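Local coordinates for protein afamin (Homo sapiens, PDB 6FAK) that carries hydrophobic molecules in body fluids, binding vitamin E and keeping lipidated Wnt proteins soluble and active, at residues 402-405 with 406-409; 546-549 with 550-554; 48-51 with 52-56; 19-22 with 23-26. All coordinates share one frame; numbering follows the deposited sequence.

Interaction 1: 402-405 with 406-409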
loop_
_atom_site.group_PDB
_atom_site.type_symbol
_atom_site.label_atom_id
_atom_site.label_comp_id
_atom_site.label_asym_id
_atom_site.label_seq_id
_atom_site.Cartn_x
_atom_site.Cartn_y
_atom_site.Cartn_z
ATOM N N GLY A 402 8.620 11.540 20.440
ATOM C CA GLY A 402 7.595 12.089 19.551
ATOM C C GLY A 402 7.750 11.643 18.123
ATOM O O GLY A 402 8.693 10.925 17.779
ATOM N N LYS A 403 6.824 12.050 17.284
ATOM C CA LYS A 403 6.744 11.588 15.909
ATOM C C LYS A 403 7.990 11.942 15.046
ATOM O O LYS A 403 8.605 11.070 14.386
ATOM C CB LYS A 403 5.490 12.151 15.275
ATOM C CG LYS A 403 5.340 11.825 13.816
ATOM C CD LYS A 403 4.328 12.720 13.120
ATOM C CE LYS A 403 4.056 12.184 11.716
ATOM N NZ LYS A 403 4.271 13.213 10.672
ATOM N N ASP A 404 8.330 13.224 15.073
ATOM C CA ASP A 404 9.443 13.768 14.324
ATOM C C ASP A 404 10.780 13.156 14.755
ATOM O O ASP A 404 11.573 12.717 13.903
ATOM C CB ASP A 404 9.502 15.289 14.495
ATOM C CG ASP A 404 8.348 16.022 13.845
ATOM O OD1 ASP A 404 7.599 15.468 13.057
ATOM O OD2 ASP A 404 8.247 17.229 14.081
ATOM N N GLY A 405 11.002 13.090 16.063
ATOM C CA GLY A 405 12.236 12.513 16.637
ATOM C C GLY A 405 12.455 11.052 16.273
ATOM O O GLY A 405 13.565 10.642 15.917
ATOM N N LEU A 406 11.388 10.264 16.328
ATOM C CA LEU A 406 11.458 8.886 15.910
ATOM C C LEU A 406 11.682 8.793 14.407
ATOM O O LEU A 406 12.407 7.929 13.979
ATOM C CB LEU A 406 10.171 8.094 16.256
ATOM C CG LEU A 406 10.254 6.567 16.020
ATOM C CD1 LEU A 406 11.464 5.889 16.654
ATOM C CD2 LEU A 406 8.982 5.878 16.485
ATOM N N LYS A 407 11.006 9.647 13.634
ATOM C CA LYS A 407 11.149 9.674 12.177
ATOM C C LYS A 407 12.623 9.862 11.770
ATOM O O LYS A 407 13.109 9.133 10.903
ATOM C CB LYS A 407 10.259 10.736 11.545
ATOM C CG LYS A 407 10.286 10.759 10.026
ATOM C CD LYS A 407 9.228 11.625 9.364
ATOM C CE LYS A 407 9.058 13.037 9.932
ATOM N NZ LYS A 407 10.298 13.760 10.311
ATOM N N TYR A 408 13.331 10.770 12.449
ATOM C CA TYR A 408 14.727 11.063 12.127
ATOM C C TYR A 408 15.616 9.851 12.338
ATOM O O TYR A 408 16.530 9.581 11.525
ATOM C CB TYR A 408 15.199 12.292 12.945
ATOM C CG TYR A 408 14.376 13.540 12.717
ATOM C CD1 TYR A 408 13.860 13.848 11.448
ATOM C CD2 TYR A 408 14.107 14.421 13.761
ATOM C CE1 TYR A 408 13.133 14.997 11.235
ATOM C CE2 TYR A 408 13.365 15.569 13.572
ATOM C CZ TYR A 408 12.889 15.854 12.319
ATOM O OH TYR A 408 12.121 16.953 12.106
ATOM N N HIS A 409 15.322 9.052 13.369
ATOM C CA HIS A 409 16.040 7.807 13.610
ATOM C C HIS A 409 15.819 6.787 12.459
ATOM O O HIS A 409 16.803 6.140 11.991
ATOM C CB HIS A 409 15.683 7.182 14.974
ATOM C CG HIS A 409 16.235 7.933 16.154
ATOM N ND1 HIS A 409 16.767 7.300 17.258
ATOM C CD2 HIS A 409 16.369 9.261 16.392
ATOM C CE1 HIS A 409 17.193 8.202 18.125
ATOM N NE2 HIS A 409 16.960 9.403 17.626
HETATM O O HOH W 1 11.129 18.195 14.670
#
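Backbone hydrogen bonds join K407 N to K403 O at 2.9 Å and Y408 N to D404 O at 3.0 Å, while L406 N donates to the carbonyl of G402. The last of the series, from H409 N to G405 O, is weak at 3.5 Å. The polar side chains meet through a mediator: one water donates to D404 OD2, at 3.1 Å, and also bonds to Y408 OH. Opposite charges draw near without a salt bridge, K407 NZ standing 4.2 Å from D404 OD1; the lysine, bent at its two outer torsions, has its salt bridge with D527. All this lies on the long helix 376-417 of the third albumin domain, where G402 has a positive phi (74°) and the helix is kinked, K403 N and D404 N having no bond to the turn before. Packing centres on Y408. With CG anti to its carbonyl carbon (chi1 -58°), the ring folds back so that D404 O sits 3.0 Å above one face, offset toward the rim, and D404 CB approaches Y408 OH. A leucine in its place would probably leave the water without its hydroxyl partner and F549 without the ring it meets edge-to-face. H409 CD2 comes within 3.2 Å of G405 O.

Interaction 2: 546-549 with 550-554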
loop_
_atom_site.group_PDB
_atom_site.type_symbol
_atom_site.label_atom_id
_atom_site.label_comp_id
_atom_site.label_asym_id
_atom_site.label_seq_id
_atom_site.Cartn_x
_atom_site.Cartn_y
_atom_site.Cartn_z
ATOM N N GLN A 546 23.104 11.910 14.021
ATOM C CA GLN A 546 22.045 12.482 14.853
ATOM C C GLN A 546 22.563 13.783 15.535
ATOM O O GLN A 546 21.866 14.821 15.567
ATOM C CB GLN A 546 21.613 11.461 15.883
ATOM C CG GLN A 546 20.565 11.918 16.879
ATOM C CD GLN A 546 19.194 12.161 16.246
ATOM O OE1 GLN A 546 18.718 11.377 15.395
ATOM N NE2 GLN A 546 18.520 13.213 16.706
ATOM N N SER A 547 23.796 13.741 16.031
ATOM C CA SER A 547 24.377 14.919 16.661
ATOM C C SER A 547 24.529 16.092 15.697
ATOM O O SER A 547 24.140 17.218 16.019
ATOM C CB SER A 547 25.709 14.574 17.293
ATOM O OG SER A 547 25.552 13.663 18.390
ATOM N N LEU A 548 25.061 15.828 14.513
ATOM C CA LEU A 548 25.213 16.845 13.518
ATOM C C LEU A 548 23.887 17.437 13.072
ATOM O O LEU A 548 23.751 18.644 12.875
ATOM C CB LEU A 548 26.005 16.307 12.338
ATOM C CG LEU A 548 26.361 17.249 11.189
ATOM C CD1 LEU A 548 27.170 18.437 11.700
ATOM C CD2 LEU A 548 27.147 16.451 10.158
ATOM N N PHE A 549 22.917 16.564 12.849
ATOM C CA PHE A 549 21.579 16.998 12.495
ATOM C C PHE A 549 20.967 17.901 13.572
ATOM O O PHE A 549 20.342 18.916 13.232
ATOM C CB PHE A 549 20.680 15.789 12.270
ATOM C CG PHE A 549 19.278 16.163 11.963
ATOM C CD1 PHE A 549 18.968 16.770 10.757
ATOM C CD2 PHE A 549 18.279 15.948 12.884
ATOM C CE1 PHE A 549 17.664 17.133 10.440
ATOM C CE2 PHE A 549 16.960 16.285 12.567
ATOM C CZ PHE A 549 16.667 16.890 11.347
ATOM N N THR A 550 21.101 17.528 14.839
ATOM C CA THR A 550 20.561 18.363 15.897
ATOM C C THR A 550 21.317 19.691 16.013
ATOM O O THR A 550 20.721 20.650 16.429
ATOM C CB THR A 550 20.546 17.733 17.307
ATOM O OG1 THR A 550 21.902 17.570 17.796
ATOM C CG2 THR A 550 19.789 16.439 17.257
ATOM N N ASN A 551 22.602 19.723 15.656
ATOM C CA ASN A 551 23.348 21.001 15.567
ATOM C C ASN A 551 22.678 21.957 14.520
ATOM O O ASN A 551 22.292 23.096 14.827
ATOM C CB ASN A 551 24.793 20.694 15.205
ATOM C CG ASN A 551 25.740 21.873 15.414
ATOM O OD1 ASN A 551 25.347 23.029 15.373
ATOM N ND2 ASN A 551 26.996 21.567 15.557
ATOM N N PHE A 552 22.506 21.453 13.295
ATOM C CA PHE A 552 21.821 22.176 12.230
ATOM C C PHE A 552 20.428 22.620 12.664
ATOM O O PHE A 552 20.037 23.765 12.411
ATOM C CB PHE A 552 21.725 21.322 10.968
ATOM C CG PHE A 552 22.912 21.380 10.081
ATOM C CD1 PHE A 552 23.135 22.474 9.272
ATOM C CD2 PHE A 552 23.743 20.272 9.946
ATOM C CE1 PHE A 552 24.204 22.493 8.373
ATOM C CE2 PHE A 552 24.824 20.281 9.073
ATOM C CZ PHE A 552 25.055 21.394 8.271
ATOM N N ALA A 553 19.700 21.739 13.355
ATOM C CA ALA A 553 18.332 22.036 13.824
ATOM C C ALA A 553 18.299 23.185 14.830
ATOM O O ALA A 553 17.439 24.076 14.741
ATOM C CB ALA A 553 17.672 20.817 14.446
ATOM N N ASN A 554 19.205 23.127 15.801
ATOM C CA ASN A 554 19.344 24.203 16.755
ATOM C C ASN A 554 19.668 25.532 16.046
ATOM O O ASN A 554 19.047 26.524 16.320
ATOM C CB ASN A 554 20.399 23.834 17.798
ATOM C CG ASN A 554 20.481 24.853 18.913
ATOM O OD1 ASN A 554 19.488 25.195 19.512
ATOM N ND2 ASN A 554 21.656 25.300 19.206
#
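Two successive turns of helix 542-560, in the third albumin domain, illustrate how a threonine can turn its hydroxyl back onto the helix that carries it. T550 OG1 donates to S547 O at 2.9 Å, and N551 N reaches the same oxygen at 3.0 Å from the same face of the carbonyl plane, so one acceptor is gripped twice. The threonine torsion explains this: OG1 stands between the backbone N and the carbonyl carbon (chi1 68°), which also swings CG2 over the preceding turn, 3.1 Å from Q546 O. There the methyl meets the Q546 amide, whose NE2 lies 3.5 Å from T550 CG2, the two side chains crossing at about a right angle. F552 N donates to L548 O in the backbone. Apolar contact follows beside it: L548 and F552 run side by side in the same direction, with CD1 of L548 4.0 Å from CE2 of F552. An alanine at F552 would be likely to open a gap beside the L548 methyl and deprive F529 of its edge-to-face partner. F549 and F552 pack on helix 521-536, and F549 lies against helix 376-417 as well; P574 and I576 lie against F552, whereas Q546 leans on H409 and I412 of helix 376-417.

Interaction 3: 48-51 with 52-56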
loop_
_atom_site.group_PDB
_atom_site.type_symbol
_atom_site.label_atom_id
_atom_site.label_comp_id
_atom_site.label_asym_id
_atom_site.label_seq_id
_atom_site.Cartn_x
_atom_site.Cartn_y
_atom_site.Cartn_z
ATOM N N ASP A 48 -14.633 5.606 -27.922
ATOM C CA ASP A 48 -14.497 4.201 -28.357
ATOM C C ASP A 48 -15.163 3.167 -27.458
ATOM O O ASP A 48 -15.760 2.216 -27.963
ATOM C CB ASP A 48 -13.030 3.805 -28.521
ATOM C CG ASP A 48 -12.349 4.521 -29.666
ATOM O OD1 ASP A 48 -13.037 5.226 -30.433
ATOM O OD2 ASP A 48 -11.115 4.348 -29.811
ATOM N N MET A 49 -15.043 3.318 -26.144
ATOM C CA MET A 49 -15.655 2.356 -25.212
ATOM C C MET A 49 -17.184 2.535 -25.046
ATOM O O MET A 49 -17.909 1.541 -24.899
ATOM C CB MET A 49 -14.955 2.417 -23.846
ATOM C CG MET A 49 -13.493 2.039 -23.900
ATOM S SD MET A 49 -13.186 0.324 -24.386
ATOM C CE MET A 49 -14.082 -0.546 -23.110
ATOM N N VAL A 50 -17.673 3.777 -25.055
ATOM C CA VAL A 50 -19.098 4.030 -25.127
ATOM C C VAL A 50 -19.662 3.308 -26.366
ATOM O O VAL A 50 -20.606 2.520 -26.252
ATOM C CB VAL A 50 -19.416 5.553 -25.165
ATOM C CG1 VAL A 50 -20.863 5.810 -25.601
ATOM C CG2 VAL A 50 -19.149 6.193 -23.811
ATOM N N GLU A 51 -19.046 3.527 -27.527
ATOM C CA GLU A 51 -19.507 2.872 -28.759
ATOM C C GLU A 51 -19.513 1.337 -28.629
ATOM O O GLU A 51 -20.508 0.706 -28.974
ATOM C CB GLU A 51 -18.707 3.347 -29.985
ATOM C CG GLU A 51 -19.011 4.804 -30.337
ATOM C CD GLU A 51 -18.134 5.360 -31.444
ATOM O OE1 GLU A 51 -18.145 4.784 -32.551
ATOM O OE2 GLU A 51 -17.454 6.383 -31.216
ATOM N N TYR A 52 -18.451 0.754 -28.064
ATOM C CA TYR A 52 -18.373 -0.717 -27.874
ATOM C C TYR A 52 -19.495 -1.228 -26.967
ATOM O O TYR A 52 -20.106 -2.276 -27.251
ATOM C CB TYR A 52 -16.998 -1.156 -27.326
ATOM C CG TYR A 52 -16.974 -2.514 -26.628
ATOM C CD1 TYR A 52 -16.694 -3.684 -27.324
ATOM C CD2 TYR A 52 -17.199 -2.608 -25.265
ATOM C CE1 TYR A 52 -16.661 -4.913 -26.680
ATOM C CE2 TYR A 52 -17.168 -3.821 -24.611
ATOM C CZ TYR A 52 -16.898 -4.966 -25.316
ATOM O OH TYR A 52 -16.871 -6.152 -24.625
ATOM N N LYS A 53 -19.729 -0.484 -25.885
ATOM C CA LYS A 53 -20.841 -0.719 -24.959
ATOM C C LYS A 53 -22.202 -0.703 -25.680
ATOM O O LYS A 53 -22.990 -1.630 -25.489
ATOM C CB LYS A 53 -20.822 0.324 -23.836
ATOM C CG LYS A 53 -21.670 -0.033 -22.624
ATOM C CD LYS A 53 -23.057 0.598 -22.660
ATOM C CE LYS A 53 -23.090 1.948 -21.963
ATOM N NZ LYS A 53 -22.282 2.970 -22.674
ATOM N N ASP A 54 -22.449 0.313 -26.522
ATOM C CA ASP A 54 -23.712 0.407 -27.313
ATOM C C ASP A 54 -23.861 -0.764 -28.291
ATOM O O ASP A 54 -24.961 -1.294 -28.441
ATOM C CB ASP A 54 -23.815 1.727 -28.110
ATOM C CG ASP A 54 -23.901 2.974 -27.222
ATOM O OD1 ASP A 54 -24.415 2.909 -26.085
ATOM O OD2 ASP A 54 -23.450 4.044 -27.674
ATOM N N ARG A 55 -22.756 -1.130 -28.954
ATOM C CA ARG A 55 -22.726 -2.224 -29.942
ATOM C C ARG A 55 -23.040 -3.579 -29.317
ATOM O O ARG A 55 -23.824 -4.366 -29.872
ATOM C CB ARG A 55 -21.384 -2.300 -30.705
ATOM C CG ARG A 55 -21.332 -1.500 -32.007
ATOM C CD ARG A 55 -20.841 -0.076 -31.791
ATOM N NE ARG A 55 -21.313 0.857 -32.825
ATOM C CZ ARG A 55 -22.328 1.726 -32.706
ATOM N NH1 ARG A 55 -23.034 1.805 -31.574
ATOM N NH2 ARG A 55 -22.646 2.522 -33.726
ATOM N N CYS A 56 -22.440 -3.847 -28.170
ATOM C CA CYS A 56 -22.720 -5.090 -27.458
ATOM C C CYS A 56 -24.160 -5.178 -26.941
ATOM O O CYS A 56 -24.725 -6.280 -26.878
ATOM C CB CYS A 56 -21.703 -5.308 -26.330
ATOM S SG CYS A 56 -20.091 -5.793 -26.984
#
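K53 N donates to M49 O at 2.9 Å, and the bonds from D54 N to V50 O and from R55 N to E51 O are equally short. The bond from Y52 N to D48 O is a little longer. Polar side chains add less. E51 OE1 stays 5.1 Å from R55 NE, too far for a salt bridge although the charges are opposite. R55, bent at chi2 (90°), curls back so that its CD, rather than its guanidinium, makes the closest approach to E51 O, 2.9 Å. V50 and D54 lie side by side, pointing the same way, with CG1 of the valine 3.8 Å from OD2 of the aspartate. K53 bends at all three outer torsions, which brings NZ back to 4.0 Å from V50 O. Further out, M49 CE reaches Y52 CD2 at 4.3 Å. The Y52 ring takes C56 SG over one face, 3.5 Å above its plane, while its hydroxyl is hydrogen-bonded to E64 O. Because C56 is joined to C65, the tyrosine and the disulfide together tie this end of helix 39-58 to the chain that follows, within a fold of helices cross-linked by disulfides, the hallmark of the albumin family.

Interaction 4: 19-22 with 23-26; sequences EDNI and EYIT
N21, at the N-cap of helix 22-33, can be followed outward from its CB, which rests 4.1 Å from Y24 CD2 and 4.2 Å from I25 CD1. With CG anti to its own carbonyl carbon (chi1 -65°), CG stands beside the backbone N, and the two ends of the amide find different partners. OD1 leans on the tyrosine, 3.6 Å from CD2 of Y24, the amide and ring planes being 42° apart; ND2 turns the other way and is hydrogen-bonded to F17 O in helix 13-20. The side chain makes no capping bond to the new helix. Its carbonyl begins the bonding instead: I25 N donates to N21 O at 3.0 Å, and CG1 of I25 packs 3.3 Å from that oxygen. One residue on, I22 O takes two donors from T26. The hydroxyl OG1 lies 2.6 Å from I22 O, and T26 N reaches the same oxygen from above the carbonyl plane. Outside the turn, Y24 packs on helix 134-148, I25 on helix 253-268, and E23 OE1 bonds to N139. The chemistry implies a junction in which the backbone starts the helix, the N21 amide binds back to the helix before it, and the hydroxyl of buried T26 is satisfied within its own helix.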
loop_
_atom_site.group_PDB
_atom_site.type_symbol
_atom_site.label_atom_id
_atom_site.label_comp_id
_atom_site.label_asym_id
_atom_site.label_seq_id
_atom_site.Cartn_x
_atom_site.Cartn_y
_atom_site.Cartn_z
ATOM N N GLU A 19 -21.911 -0.008 -16.991
ATOM C CA GLU A 19 -22.456 0.709 -18.165
ATOM C C GLU A 19 -22.645 2.191 -17.860
ATOM O O GLU A 19 -22.220 3.047 -18.631
ATOM C CB GLU A 19 -23.807 0.125 -18.580
ATOM C CG GLU A 19 -23.755 -1.202 -19.324
ATOM C CD GLU A 19 -25.140 -1.712 -19.705
ATOM O OE1 GLU A 19 -26.158 -1.142 -19.234
ATOM O OE2 GLU A 19 -25.216 -2.683 -20.490
ATOM N N ASP A 20 -23.293 2.473 -16.729
ATOM C CA ASP A 20 -23.483 3.835 -16.236
ATOM C C ASP A 20 -22.202 4.620 -16.026
ATOM O O ASP A 20 -22.172 5.795 -16.364
ATOM C CB ASP A 20 -24.253 3.832 -14.909
ATOM C CG ASP A 20 -25.764 3.683 -15.093
ATOM O OD1 ASP A 20 -26.217 3.490 -16.249
ATOM O OD2 ASP A 20 -26.486 3.769 -14.066
ATOM N N ASN A 21 -21.158 3.982 -15.467
ATOM C CA ASN A 21 -19.893 4.670 -15.117
ATOM C C ASN A 21 -18.733 4.443 -16.124
ATOM O O ASN A 21 -17.584 4.668 -15.806
ATOM C CB ASN A 21 -19.478 4.271 -13.692
ATOM C CG ASN A 21 -20.473 4.753 -12.644
ATOM O OD1 ASN A 21 -20.511 5.943 -12.305
ATOM N ND2 ASN A 21 -21.296 3.835 -12.135
ATOM N N ILE A 22 -19.074 4.028 -17.339
ATOM C CA ILE A 22 -18.119 3.645 -18.372
ATOM C C ILE A 22 -17.072 4.724 -18.709
ATOM O O ILE A 22 -15.914 4.397 -19.036
ATOM C CB ILE A 22 -18.869 3.215 -19.649
ATOM C CG1 ILE A 22 -17.960 2.447 -20.617
ATOM C CG2 ILE A 22 -19.505 4.418 -20.337
ATOM C CD1 ILE A 22 -17.439 1.135 -20.077
ATOM N N GLU A 23 -17.477 5.985 -18.623
ATOM C CA GLU A 23 -16.595 7.108 -18.858
ATOM C C GLU A 23 -15.511 7.148 -17.765
ATOM O O GLU A 23 -14.318 7.152 -18.068
ATOM C CB GLU A 23 -17.395 8.431 -18.947
ATOM C CG GLU A 23 -16.539 9.698 -18.985
ATOM C CD GLU A 23 -17.334 10.971 -19.326
ATOM O OE1 GLU A 23 -18.023 11.525 -18.433
ATOM O OE2 GLU A 23 -17.239 11.440 -20.482
ATOM N N TYR A 24 -15.941 7.108 -16.513
ATOM C CA TYR A 24 -15.040 7.130 -15.369
ATOM C C TYR A 24 -14.067 5.925 -15.321
ATOM O O TYR A 24 -12.882 6.064 -15.036
ATOM C CB TYR A 24 -15.845 7.216 -14.062
ATOM C CG TYR A 24 -16.817 8.383 -14.026
ATOM C CD1 TYR A 24 -16.360 9.704 -14.058
ATOM C CD2 TYR A 24 -18.207 8.167 -13.991
ATOM C CE1 TYR A 24 -17.258 10.776 -14.050
ATOM C CE2 TYR A 24 -19.104 9.230 -13.962
ATOM C CZ TYR A 24 -18.626 10.531 -13.984
ATOM O OH TYR A 24 -19.515 11.587 -13.964
ATOM N N ILE A 25 -14.625 4.756 -15.559
ATOM C CA ILE A 25 -13.909 3.486 -15.643
ATOM C C ILE A 25 -12.819 3.517 -16.713
ATOM O O ILE A 25 -11.683 3.045 -16.478
ATOM C CB ILE A 25 -14.925 2.351 -15.912
ATOM C CG1 ILE A 25 -15.773 2.108 -14.650
ATOM C CG2 ILE A 25 -14.273 1.074 -16.373
ATOM C CD1 ILE A 25 -16.946 1.186 -14.929
ATOM N N THR A 26 -13.158 4.035 -17.881
ATOM C CA THR A 26 -12.220 4.078 -18.982
ATOM C C THR A 26 -11.001 5.003 -18.695
ATOM O O THR A 26 -9.854 4.678 -19.035
ATOM C CB THR A 26 -12.940 4.537 -20.280
ATOM O OG1 THR A 26 -13.958 3.581 -20.610
ATOM C CG2 THR A 26 -11.975 4.585 -21.429
#

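Overall arrangement
The four contacts form two pairs on opposite sides of the chain's centre. Interactions 1 and 2, in the third albumin domain, have centres about 13 Å apart and touch, helix 376-417 meeting helix 542-560; interactions 3 and 4, in the first, have centres about 11 Å apart, joining consecutive helices 39-58 and 22-33 where V50 and K53 rest on I22. Between the pairs the centres are about 44 to 62 Å apart. Interaction 3 is a surface contact and the others are partly buried. Their chemistry follows: aromatic rings link the first pair, threonine hydroxyls bond to carbonyls in interactions 2 and 4, a water bridges interaction 1, and the exposed E51 and R55 of interaction 3 form no salt bridge with each other.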